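Local coordinates for protein type II restriction enzyme BsoBI (Geobacillus stearothermophilus, PDB 1DC1) that recognises the double-stranded DNA sequence 5'-CYCGRG-3' and, as a homodimeric type II restriction endonuclease, cleaves it after the first cytosine, at residues W159-D164 against E181-G186. Sequence-based numbering, arbitrary orientation.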
# COMPACT_ATOMS: atom_id res chain seq x y z
N TRP D 159 -30.35 9.46 8.57
CA TRP D 159 -29.10 8.77 8.46
C TRP D 159 -29.28 7.27 8.45
O TRP D 159 -30.29 6.75 8.86
CB TRP D 159 -28.19 9.20 9.57
CG TRP D 159 -28.62 8.70 10.89
CD1 TRP D 159 -29.72 9.09 11.60
CD2 TRP D 159 -27.90 7.76 11.72
NE1 TRP D 159 -29.72 8.46 12.83
CE2 TRP D 159 -28.62 7.64 12.92
CE3 TRP D 159 -26.72 7.02 11.56
CZ2 TRP D 159 -28.20 6.80 13.96
CZ3 TRP D 159 -26.30 6.19 12.57
CH2 TRP D 159 -27.04 6.09 13.77
N LEU D 160 -28.25 6.60 7.95
CA LEU D 160 -28.22 5.16 7.82
C LEU D 160 -27.10 4.62 8.70
O LEU D 160 -25.94 5.03 8.61
CB LEU D 160 -28.05 4.79 6.33
CG LEU D 160 -28.47 3.38 5.89
CD1 LEU D 160 -29.97 3.12 6.11
CD2 LEU D 160 -28.10 3.22 4.44
N ASP D 161 -27.48 3.72 9.59
CA ASP D 161 -26.56 3.13 10.54
C ASP D 161 -25.72 2.03 9.92
O ASP D 161 -26.27 0.98 9.52
CB ASP D 161 -27.40 2.58 11.70
CG ASP D 161 -26.59 2.36 12.96
OD1 ASP D 161 -25.41 1.94 12.85
OD2 ASP D 161 -27.13 2.60 14.05
N SER D 162 -24.41 2.26 9.82
CA SER D 162 -23.46 1.29 9.23
C SER D 162 -23.53 -0.10 9.91
O SER D 162 -23.22 -1.13 9.29
CB SER D 162 -22.05 1.82 9.32
OG SER D 162 -21.73 1.94 10.69
N ARG D 163 -23.95 -0.12 11.18
CA ARG D 163 -24.10 -1.37 11.92
C ARG D 163 -25.27 -2.22 11.37
O ARG D 163 -25.26 -3.47 11.50
CB ARG D 163 -24.35 -1.10 13.40
CG ARG D 163 -23.15 -0.70 14.17
CD ARG D 163 -23.33 0.71 14.54
NE ARG D 163 -23.54 0.89 15.97
CZ ARG D 163 -24.43 1.73 16.49
NH1 ARG D 163 -25.21 2.46 15.72
NH2 ARG D 163 -24.50 1.88 17.81
N ASP D 164 -26.28 -1.57 10.81
CA ASP D 164 -27.42 -2.29 10.25
C ASP D 164 -27.16 -2.61 8.79
O ASP D 164 -27.39 -1.76 7.92
CB ASP D 164 -28.71 -1.47 10.37
CG ASP D 164 -29.97 -2.30 10.04
OD1 ASP D 164 -29.84 -3.38 9.43
OD2 ASP D 164 -31.09 -1.86 10.38
N GLU D 181 -21.54 10.63 13.29
CA GLU D 181 -20.65 10.30 12.19
C GLU D 181 -19.86 8.98 12.38
O GLU D 181 -19.39 8.34 11.42
CB GLU D 181 -19.76 11.49 11.95
CG GLU D 181 -18.74 11.72 13.04
CD GLU D 181 -19.26 12.56 14.20
OE1 GLU D 181 -20.46 12.92 14.22
OE2 GLU D 181 -18.45 12.84 15.11
N THR D 182 -19.74 8.57 13.63
CA THR D 182 -19.06 7.33 13.99
C THR D 182 -19.75 6.13 13.38
O THR D 182 -19.12 5.11 13.11
CB THR D 182 -19.08 7.10 15.53
OG1 THR D 182 -18.33 8.14 16.17
CG2 THR D 182 -18.47 5.77 15.84
N PHE D 183 -21.05 6.24 13.18
CA PHE D 183 -21.81 5.12 12.64
C PHE D 183 -22.66 5.37 11.43
O PHE D 183 -23.56 4.59 11.15
CB PHE D 183 -22.71 4.57 13.72
CG PHE D 183 -21.97 3.96 14.83
CD1 PHE D 183 -21.14 2.86 14.59
CD2 PHE D 183 -22.09 4.48 16.11
CE1 PHE D 183 -20.44 2.27 15.61
CE2 PHE D 183 -21.41 3.91 17.14
CZ PHE D 183 -20.57 2.79 16.89
N ALA D 184 -22.38 6.45 10.73
CA ALA D 184 -23.15 6.76 9.57
C ALA D 184 -22.54 6.26 8.27
O ALA D 184 -21.41 6.64 7.89
CB ALA D 184 -23.43 8.27 9.48
N LYS D 185 -23.33 5.41 7.59
CA LYS D 185 -23.03 4.80 6.30
C LYS D 185 -23.54 5.76 5.21
O LYS D 185 -23.03 5.78 4.09
CB LYS D 185 -23.75 3.42 6.24
CG LYS D 185 -24.00 2.78 4.86
CD LYS D 185 -22.70 2.60 4.08
CE LYS D 185 -22.93 1.91 2.74
NZ LYS D 185 -21.72 1.10 2.40
N GLY D 186 -24.53 6.58 5.54
CA GLY D 186 -25.10 7.51 4.58
C GLY D 186 -25.89 8.61 5.29
O GLY D 186 -26.25 8.46 6.46
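The carbonyl oxygen of Phe183 is held by the Ser162 backbone, whose N donates to Phe183 O at 2.8 Å, and is approached by three further groups. Asp161 CA turns its hydrogen to it, Ser162 OG makes at most a weak bond, and the Trp159 indole meets it edge-on, CZ3 lying 3.5 Å from Phe183 O. Trp159 CG sits between its own backbone N and carbonyl carbon (chi1 70°), and Trp159 CE3 also packs against Ala184 CB.

The Arg163 guanidinium lies flat on one face of the Phe183 ring, a cation-pi stack with Arg163 CZ 3.6 Å from the ring centroid and the planes 11° apart; the methyl CG2 of Thr182 covers the opposite face. Asp161 helps set the rotation of the guanidinium: Arg163 NH1 binds the syn lone pair of Asp161 OD1, close to the guanidinium plane, at 2.9 Å in a salt bridge. The same oxygen accepts Arg163 N on its anti side, closing an Asx turn over the type I turn from Asp161 to Asp164.

Lys185 N donates to Leu160 O at 2.8 Å, and Lys185 CB packs against Ser162 CA, while Lys185 NZ hydrogen-bonds Tyr200 O.

In the mixed sheet of this PDDEXK-clan nuclease, strand 157-161 ends beside the start of strand 184-191, Asp161 and Ala184 forming an antiparallel non-hydrogen-bonded pair before the chain turns a corner at Lys185. Strand 170-172 lies on the other side of strand 157-161, its Met171 bonded to the Trp159 backbone; strand 194-199 brings Met199 against Leu160 and Lys185, and helix 110-152 packs on Ala184 through Thr143.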